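Local coordinates for protein alpha-L-rhamnosidase (Klebsiella oxytoca, PDB 4XHC) that probably hydrolyses terminal alpha-L-rhamnose from glycosides, as a two-domain glycoside hydrolase of family 78, and binds rhamnose in a pocket of its helical domain, at residues Q53-I58 / S101-Y106; L340-A345 / R350-W355; L436-V441 / R469-A474. All blocks are in the same frame, centred on the assembly; numbering follows the deposited sequence.

Contact 1: residues Q53-I58 / S101-Y106; sequences QAHPPI and SHYVGY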
# COMPACT_ATOMS: atom_id res chain seq x y z
N GLN A 53 3.24 4.04 23.94
CA GLN A 53 2.91 5.37 24.45
C GLN A 53 2.68 6.41 23.34
O GLN A 53 3.57 6.63 22.51
CB GLN A 53 4.02 5.84 25.38
CG GLN A 53 3.82 7.24 25.93
CD GLN A 53 4.59 7.48 27.22
OE1 GLN A 53 5.59 6.79 27.50
NE2 GLN A 53 4.14 8.45 28.00
N ALA A 54 1.52 7.06 23.35
CA ALA A 54 1.11 8.00 22.28
C ALA A 54 1.83 9.35 22.32
O ALA A 54 2.10 9.89 23.39
CB ALA A 54 -0.40 8.22 22.33
N HIS A 55 2.13 9.91 21.15
CA HIS A 55 2.75 11.23 21.05
C HIS A 55 2.21 12.00 19.85
O HIS A 55 2.18 11.47 18.74
CB HIS A 55 4.25 11.10 20.88
CG HIS A 55 4.98 10.84 22.16
ND1 HIS A 55 5.50 9.61 22.48
CD2 HIS A 55 5.28 11.66 23.20
CE1 HIS A 55 6.10 9.67 23.65
NE2 HIS A 55 5.97 10.91 24.11
N PRO A 56 1.78 13.26 20.06
CA PRO A 56 1.39 14.07 18.92
C PRO A 56 2.62 14.75 18.31
O PRO A 56 3.63 14.89 19.00
CB PRO A 56 0.47 15.11 19.54
CG PRO A 56 1.03 15.31 20.91
CD PRO A 56 1.70 14.02 21.32
N PRO A 57 2.54 15.17 17.04
CA PRO A 57 3.63 15.92 16.42
C PRO A 57 3.60 17.37 16.87
O PRO A 57 2.62 17.78 17.49
CB PRO A 57 3.34 15.80 14.93
CG PRO A 57 1.88 15.58 14.84
CD PRO A 57 1.41 14.99 16.13
N ILE A 58 4.64 18.14 16.55
CA ILE A 58 4.72 19.54 17.03
C ILE A 58 4.47 20.61 15.97
O ILE A 58 4.12 21.72 16.32
CB ILE A 58 6.07 19.84 17.73
CG1 ILE A 58 7.24 19.87 16.73
CG2 ILE A 58 6.33 18.83 18.84
CD1 ILE A 58 8.52 20.48 17.28
N SER A 101 10.87 14.84 17.77
CA SER A 101 11.97 13.97 18.19
C SER A 101 12.01 12.72 17.29
O SER A 101 11.31 12.65 16.28
CB SER A 101 11.82 13.58 19.67
OG SER A 101 13.04 13.11 20.21
N HIS A 102 12.84 11.76 17.66
CA HIS A 102 12.99 10.52 16.91
C HIS A 102 12.12 9.45 17.56
O HIS A 102 12.29 9.16 18.74
CB HIS A 102 14.46 10.10 16.95
CG HIS A 102 14.77 8.90 16.12
ND1 HIS A 102 15.20 9.01 14.81
CD2 HIS A 102 14.73 7.58 16.40
CE1 HIS A 102 15.40 7.80 14.33
NE2 HIS A 102 15.12 6.91 15.27
N TYR A 103 11.20 8.87 16.80
CA TYR A 103 10.28 7.88 17.35
C TYR A 103 10.32 6.55 16.59
O TYR A 103 10.61 6.50 15.40
CB TYR A 103 8.85 8.42 17.35
CG TYR A 103 8.63 9.61 18.27
CD1 TYR A 103 8.44 9.44 19.63
CD2 TYR A 103 8.61 10.90 17.76
CE1 TYR A 103 8.23 10.53 20.47
CE2 TYR A 103 8.41 12.00 18.59
CZ TYR A 103 8.22 11.81 19.94
OH TYR A 103 8.01 12.90 20.75
N VAL A 104 10.02 5.48 17.31
CA VAL A 104 9.88 4.15 16.75
C VAL A 104 8.50 3.69 17.12
O VAL A 104 8.20 3.60 18.31
CB VAL A 104 10.87 3.17 17.37
CG1 VAL A 104 10.73 1.80 16.74
CG2 VAL A 104 12.29 3.71 17.25
N GLY A 105 7.66 3.38 16.15
CA GLY A 105 6.31 2.96 16.49
C GLY A 105 5.30 2.93 15.37
O GLY A 105 5.63 2.82 14.20
N TYR A 106 4.03 3.05 15.76
CA TYR A 106 2.93 2.82 14.86
C TYR A 106 2.13 4.09 14.66
O TYR A 106 1.83 4.79 15.63
CB TYR A 106 2.07 1.69 15.43
CG TYR A 106 2.87 0.42 15.60
CD1 TYR A 106 3.55 0.14 16.80
CD2 TYR A 106 3.00 -0.49 14.55
CE1 TYR A 106 4.30 -1.02 16.94
CE2 TYR A 106 3.75 -1.66 14.69
CZ TYR A 106 4.40 -1.92 15.89
OH TYR A 106 5.14 -3.06 16.01

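Contact 2: residues L340-A345 / R350-W355; sequences LTRCDA and RDSDDW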
# COMPACT_ATOMS: atom_id res chain seq x y z
N LEU A 340 41.67 -19.51 16.79
CA LEU A 340 43.10 -19.84 16.81
C LEU A 340 43.59 -20.63 15.60
O LEU A 340 44.79 -20.64 15.30
CB LEU A 340 43.47 -20.59 18.10
CG LEU A 340 43.39 -19.79 19.40
CD1 LEU A 340 43.56 -20.73 20.58
CD2 LEU A 340 44.41 -18.66 19.45
N THR A 341 42.68 -21.32 14.91
CA THR A 341 43.05 -22.06 13.69
C THR A 341 43.37 -21.14 12.51
O THR A 341 43.94 -21.58 11.52
CB THR A 341 41.96 -23.07 13.24
OG1 THR A 341 40.79 -22.36 12.81
CG2 THR A 341 41.61 -24.05 14.35
N ARG A 342 43.03 -19.86 12.61
CA ARG A 342 43.39 -18.93 11.55
C ARG A 342 44.84 -18.44 11.61
O ARG A 342 45.29 -17.75 10.71
CB ARG A 342 42.43 -17.74 11.49
CG ARG A 342 42.13 -17.36 10.06
CD ARG A 342 41.51 -15.99 9.95
NE ARG A 342 41.83 -15.38 8.66
CZ ARG A 342 41.07 -15.45 7.57
NH1 ARG A 342 39.93 -16.12 7.56
NH2 ARG A 342 41.47 -14.82 6.48
N CYS A 343 45.57 -18.78 12.66
CA CYS A 343 46.97 -18.38 12.78
C CYS A 343 47.86 -19.32 12.00
O CYS A 343 47.61 -20.51 11.98
CB CYS A 343 47.39 -18.37 14.25
SG CYS A 343 46.40 -17.22 15.24
N ASP A 344 48.89 -18.77 11.37
CA ASP A 344 49.92 -19.57 10.71
C ASP A 344 50.89 -20.16 11.75
O ASP A 344 50.68 -19.99 12.97
CB ASP A 344 50.65 -18.76 9.61
CG ASP A 344 51.44 -17.55 10.15
OD1 ASP A 344 51.92 -17.57 11.31
OD2 ASP A 344 51.59 -16.56 9.39
N ALA A 345 51.93 -20.85 11.28
CA ALA A 345 52.96 -21.43 12.15
C ALA A 345 53.54 -20.39 13.11
O ALA A 345 53.64 -20.65 14.31
CB ALA A 345 54.07 -22.07 11.32
N ARG A 350 46.15 -15.21 9.39
CA ARG A 350 46.19 -15.15 7.93
C ARG A 350 45.25 -14.09 7.39
O ARG A 350 44.15 -13.92 7.89
CB ARG A 350 45.77 -16.48 7.30
CG ARG A 350 46.81 -17.56 7.35
CD ARG A 350 46.35 -18.82 6.64
NE ARG A 350 46.92 -20.02 7.27
CZ ARG A 350 46.31 -20.75 8.22
NH1 ARG A 350 45.09 -20.45 8.67
NH2 ARG A 350 46.95 -21.81 8.72
N ASP A 351 45.68 -13.42 6.33
CA ASP A 351 44.89 -12.39 5.68
C ASP A 351 44.17 -12.97 4.46
O ASP A 351 44.63 -13.93 3.88
CB ASP A 351 45.81 -11.23 5.28
CG ASP A 351 45.06 -10.00 4.80
OD1 ASP A 351 43.93 -9.73 5.28
OD2 ASP A 351 45.64 -9.29 3.95
N SER A 352 43.03 -12.40 4.09
CA SER A 352 42.37 -12.75 2.81
C SER A 352 41.41 -11.64 2.39
O SER A 352 41.08 -10.77 3.19
CB SER A 352 41.63 -14.09 2.90
OG SER A 352 40.59 -14.03 3.87
N ASP A 353 40.99 -11.69 1.12
CA ASP A 353 40.24 -10.59 0.51
C ASP A 353 38.72 -10.67 0.72
O ASP A 353 38.01 -9.68 0.52
CB ASP A 353 40.55 -10.53 -0.99
CG ASP A 353 42.04 -10.26 -1.29
OD1 ASP A 353 42.73 -9.64 -0.44
OD2 ASP A 353 42.50 -10.66 -2.39
N ASP A 354 38.21 -11.82 1.14
CA ASP A 354 36.78 -11.96 1.46
C ASP A 354 36.42 -11.16 2.74
O ASP A 354 37.30 -10.60 3.38
CB ASP A 354 36.38 -13.44 1.57
CG ASP A 354 37.20 -14.20 2.60
OD1 ASP A 354 38.43 -14.35 2.39
OD2 ASP A 354 36.63 -14.66 3.61
N TRP A 355 35.13 -11.09 3.08
CA TRP A 355 34.65 -10.31 4.23
C TRP A 355 34.59 -11.21 5.47
O TRP A 355 33.53 -11.56 5.98
CB TRP A 355 33.27 -9.71 3.90
CG TRP A 355 32.79 -8.62 4.83
CD1 TRP A 355 33.44 -7.47 5.18
CD2 TRP A 355 31.52 -8.57 5.50
NE1 TRP A 355 32.67 -6.72 6.04
CE2 TRP A 355 31.49 -7.38 6.25
CE3 TRP A 355 30.41 -9.43 5.54
CZ2 TRP A 355 30.40 -7.02 7.04
CZ3 TRP A 355 29.33 -9.08 6.32
CH2 TRP A 355 29.33 -7.88 7.06

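Contact 3: residues L436-V441 / R469-A474; sequences LVLAEV and RHHYIA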
# COMPACT_ATOMS: atom_id res chain seq x y z
N LEU A 436 45.58 -3.05 18.42
CA LEU A 436 46.80 -3.62 19.02
C LEU A 436 47.22 -2.89 20.30
O LEU A 436 47.95 -3.46 21.11
CB LEU A 436 47.94 -3.67 18.00
CG LEU A 436 47.73 -4.75 16.93
CD1 LEU A 436 48.68 -4.55 15.75
CD2 LEU A 436 47.89 -6.16 17.50
N VAL A 437 46.75 -1.66 20.50
CA VAL A 437 46.91 -1.00 21.78
C VAL A 437 45.92 -1.56 22.82
O VAL A 437 46.27 -1.74 23.98
CB VAL A 437 46.77 0.54 21.66
CG1 VAL A 437 46.64 1.22 23.02
CG2 VAL A 437 47.98 1.10 20.92
N LEU A 438 44.69 -1.85 22.40
CA LEU A 438 43.72 -2.43 23.31
C LEU A 438 44.13 -3.84 23.72
O LEU A 438 43.83 -4.29 24.82
CB LEU A 438 42.33 -2.45 22.67
CG LEU A 438 41.64 -1.08 22.54
CD1 LEU A 438 40.37 -1.23 21.73
CD2 LEU A 438 41.32 -0.49 23.91
N ALA A 439 44.82 -4.53 22.82
CA ALA A 439 45.32 -5.88 23.06
C ALA A 439 46.46 -5.93 24.07
O ALA A 439 46.84 -7.01 24.54
CB ALA A 439 45.76 -6.49 21.75
N GLU A 440 47.03 -4.77 24.37
CA GLU A 440 48.13 -4.61 25.33
C GLU A 440 49.41 -5.30 24.84
O GLU A 440 50.12 -5.91 25.62
CB GLU A 440 47.73 -5.09 26.74
CG GLU A 440 46.45 -4.46 27.26
CD GLU A 440 46.36 -4.44 28.77
OE1 GLU A 440 46.58 -5.50 29.40
OE2 GLU A 440 46.05 -3.36 29.33
N VAL A 441 49.67 -5.19 23.54
CA VAL A 441 50.93 -5.65 22.96
C VAL A 441 52.00 -4.62 23.32
O VAL A 441 51.71 -3.43 23.34
CB VAL A 441 50.82 -5.79 21.43
CG1 VAL A 441 52.17 -6.12 20.81
CG2 VAL A 441 49.79 -6.85 21.06
N ARG A 469 35.32 4.55 16.54
CA ARG A 469 35.73 5.66 17.38
C ARG A 469 35.61 5.32 18.85
O ARG A 469 36.42 5.77 19.65
CB ARG A 469 34.89 6.89 17.08
CG ARG A 469 35.14 7.46 15.70
CD ARG A 469 35.92 8.75 15.78
NE ARG A 469 36.13 9.33 14.46
CZ ARG A 469 36.71 10.50 14.26
NH1 ARG A 469 37.14 11.21 15.30
NH2 ARG A 469 36.86 10.98 13.03
N HIS A 470 34.60 4.54 19.20
CA HIS A 470 34.46 4.07 20.57
C HIS A 470 35.75 3.46 21.07
O HIS A 470 36.17 3.69 22.20
CB HIS A 470 33.35 3.02 20.67
CG HIS A 470 33.44 2.18 21.90
ND1 HIS A 470 32.90 2.57 23.11
CD2 HIS A 470 34.02 0.98 22.12
CE1 HIS A 470 33.14 1.64 24.01
NE2 HIS A 470 33.82 0.66 23.44
N HIS A 471 36.38 2.66 20.21
CA HIS A 471 37.59 1.95 20.59
C HIS A 471 38.79 2.88 20.70
O HIS A 471 39.65 2.69 21.54
CB HIS A 471 37.85 0.80 19.61
CG HIS A 471 36.75 -0.21 19.61
ND1 HIS A 471 35.63 -0.08 18.81
CD2 HIS A 471 36.56 -1.33 20.35
CE1 HIS A 471 34.82 -1.10 19.04
NE2 HIS A 471 35.35 -1.86 19.97
N TYR A 472 38.82 3.90 19.85
CA TYR A 472 39.82 4.96 19.94
C TYR A 472 39.75 5.63 21.31
O TYR A 472 40.77 5.87 21.95
CB TYR A 472 39.59 5.97 18.81
CG TYR A 472 40.49 7.17 18.83
CD1 TYR A 472 41.86 7.05 18.99
CD2 TYR A 472 39.96 8.44 18.64
CE1 TYR A 472 42.68 8.16 18.99
CE2 TYR A 472 40.78 9.56 18.63
CZ TYR A 472 42.13 9.41 18.81
OH TYR A 472 42.93 10.52 18.81
N ILE A 473 38.53 5.91 21.77
CA ILE A 473 38.33 6.52 23.09
C ILE A 473 38.82 5.60 24.19
O ILE A 473 39.49 6.04 25.13
CB ILE A 473 36.84 6.87 23.34
CG1 ILE A 473 36.34 7.89 22.32
CG2 ILE A 473 36.64 7.41 24.75
CD1 ILE A 473 37.21 9.12 22.18
N ALA A 474 38.47 4.33 24.09
CA ALA A 474 38.87 3.34 25.08
C ALA A 474 40.39 3.24 25.17
O ALA A 474 40.94 3.13 26.28
CB ALA A 474 38.27 1.99 24.75

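Contact 1: residues Q53-I58 / S101-Y106
The rings of H55 and Y103 make the contact that links the end of strand 51-55 to strand 102-104, and it illustrates how a four-stranded sheet and a neighbouring two-stranded one in a beta-rich N-terminal domain can touch through aromatic side chains while their backbones stay well separated. Along the first segment, Q53 belongs to an edge strand paired with strand 187-200 through A198, and the CB of A54 points away from segment 101-106. H55 follows, still paired with V196 on its backbone, and directs its CB toward the second segment. With CG anti to its carbonyl carbon (chi1 -80°), its imidazole meets the phenol ring of Y103, whose backbone pairs with F173. CE1 of Y103 lies over one face of the imidazole near the rim, 3.5 Å from ND1 of H55, while OH of Y103 stands 3.9 Å from CD2 of H55. Ring centroids are 4.9 Å apart and the planes are inclined at 37°, an oblique meeting. V196 touches both side chains. Beyond H55, P57 packs on I97 and F99 of strand 94-99. With no hydrogen bond across the segments, the pair is probably joined mainly by dispersion, with some weak, poorly directional ring electrostatics.

Contact 2: residues L340-A345 / R350-W355
A long loop leading to the rhamnose pocket is folded back on itself here by two arginines, R342 and R350, each of which binds a backbone carbonyl on the other's segment. The backbone closes the loop with R350 N donating to R342 O (3.0 Å, 173°). In return, R342 approaches side-on, its chain extended from CG to NE: NE lies 2.8 Å from R350 O and NH2 lies 3.2 Å from the same oxygen, both from one face of that carbonyl and with the oxygen in the guanidinium plane. NH2 of R342 also donates to S352 OG at 2.9 Å. S352 OG in turn donates to D354 OD1 (2.6 Å), a relay that would be expected to be polarised by the arginine charge. R350, bent at chi3, sends NH1 to T341 O at 3.3 Å, on a lone pair in the carbonyl plane, and lays a face of its guanidinium over C343 O. Thus two carbonyl oxygens and a hydroxyl accept hydrogen bonds from the two guanidinium groups. The loop follows helix 322-340 and precedes helix 368-389: C343 packs on L375 of the latter, D351 bonds to N366, R342 makes a cation-pi contact with W356, and W355 reaches the bound rhamnose.

Contact 3: residues L436-V441 / R469-A474
The CA atoms of L438 and A474 stand 7.7 Å apart where the end of helix 430-438 meets the middle of helix 466-478, in the six-hairpin glycosidase domain, which in this family is an (alpha/alpha)6 barrel. Shortly after L438 the first helix finishes in a Schellman motif: E440 takes a positive phi of 66°, its N bonds to V437 O at 3.1 Å, and V441 N makes a weak bond to L436 O. L438 projects from the last turn, and its forked end divides over two residues of the other helix. One branch, CD1, rests 3.9 Å from CB of H471, at the edge of that residue's imidazole and near its plane, the two side chains crossing at about a right angle. The other, CD2, packs on the methyl of A474, 4.0 Å from its CB. The leucine has CG anti to the carbonyl carbon (chi1 -72°), with CD1 anti to CA (chi2 172°), so that CD1 continues the chain toward H471 while CD2 branches off toward A474. Y377 of helix 368-389 and A475 and Q478 of helix 466-478 also touch L438. The side chain of H471 is about 10 Å from bound rhamnose, and its ND1 hydrogen-bonds to Y467 O one turn earlier in its own helix.

The three contacts show how chemistry follows place in the fold. Contact 3 is the buried one, joining two helices of the rhamnose-binding helical domain through aliphatic branches without a hydrogen bond across its segments; contacts 1 and 2 are at the surface. Contact 2 lies in the same family domain as contact 3, with centres about 21 Å apart, yet it is a loop held by arginine hydrogen bonds, and its second segment carries a residue of the rhamnose pocket. Contact 1, about 47 Å from contact 2 and 38 Å from contact 3 between centres, lies across the chain's centre from both, where strands replace the helices of contact 3 and an oblique ring pair the hydrogen bonds of contact 2.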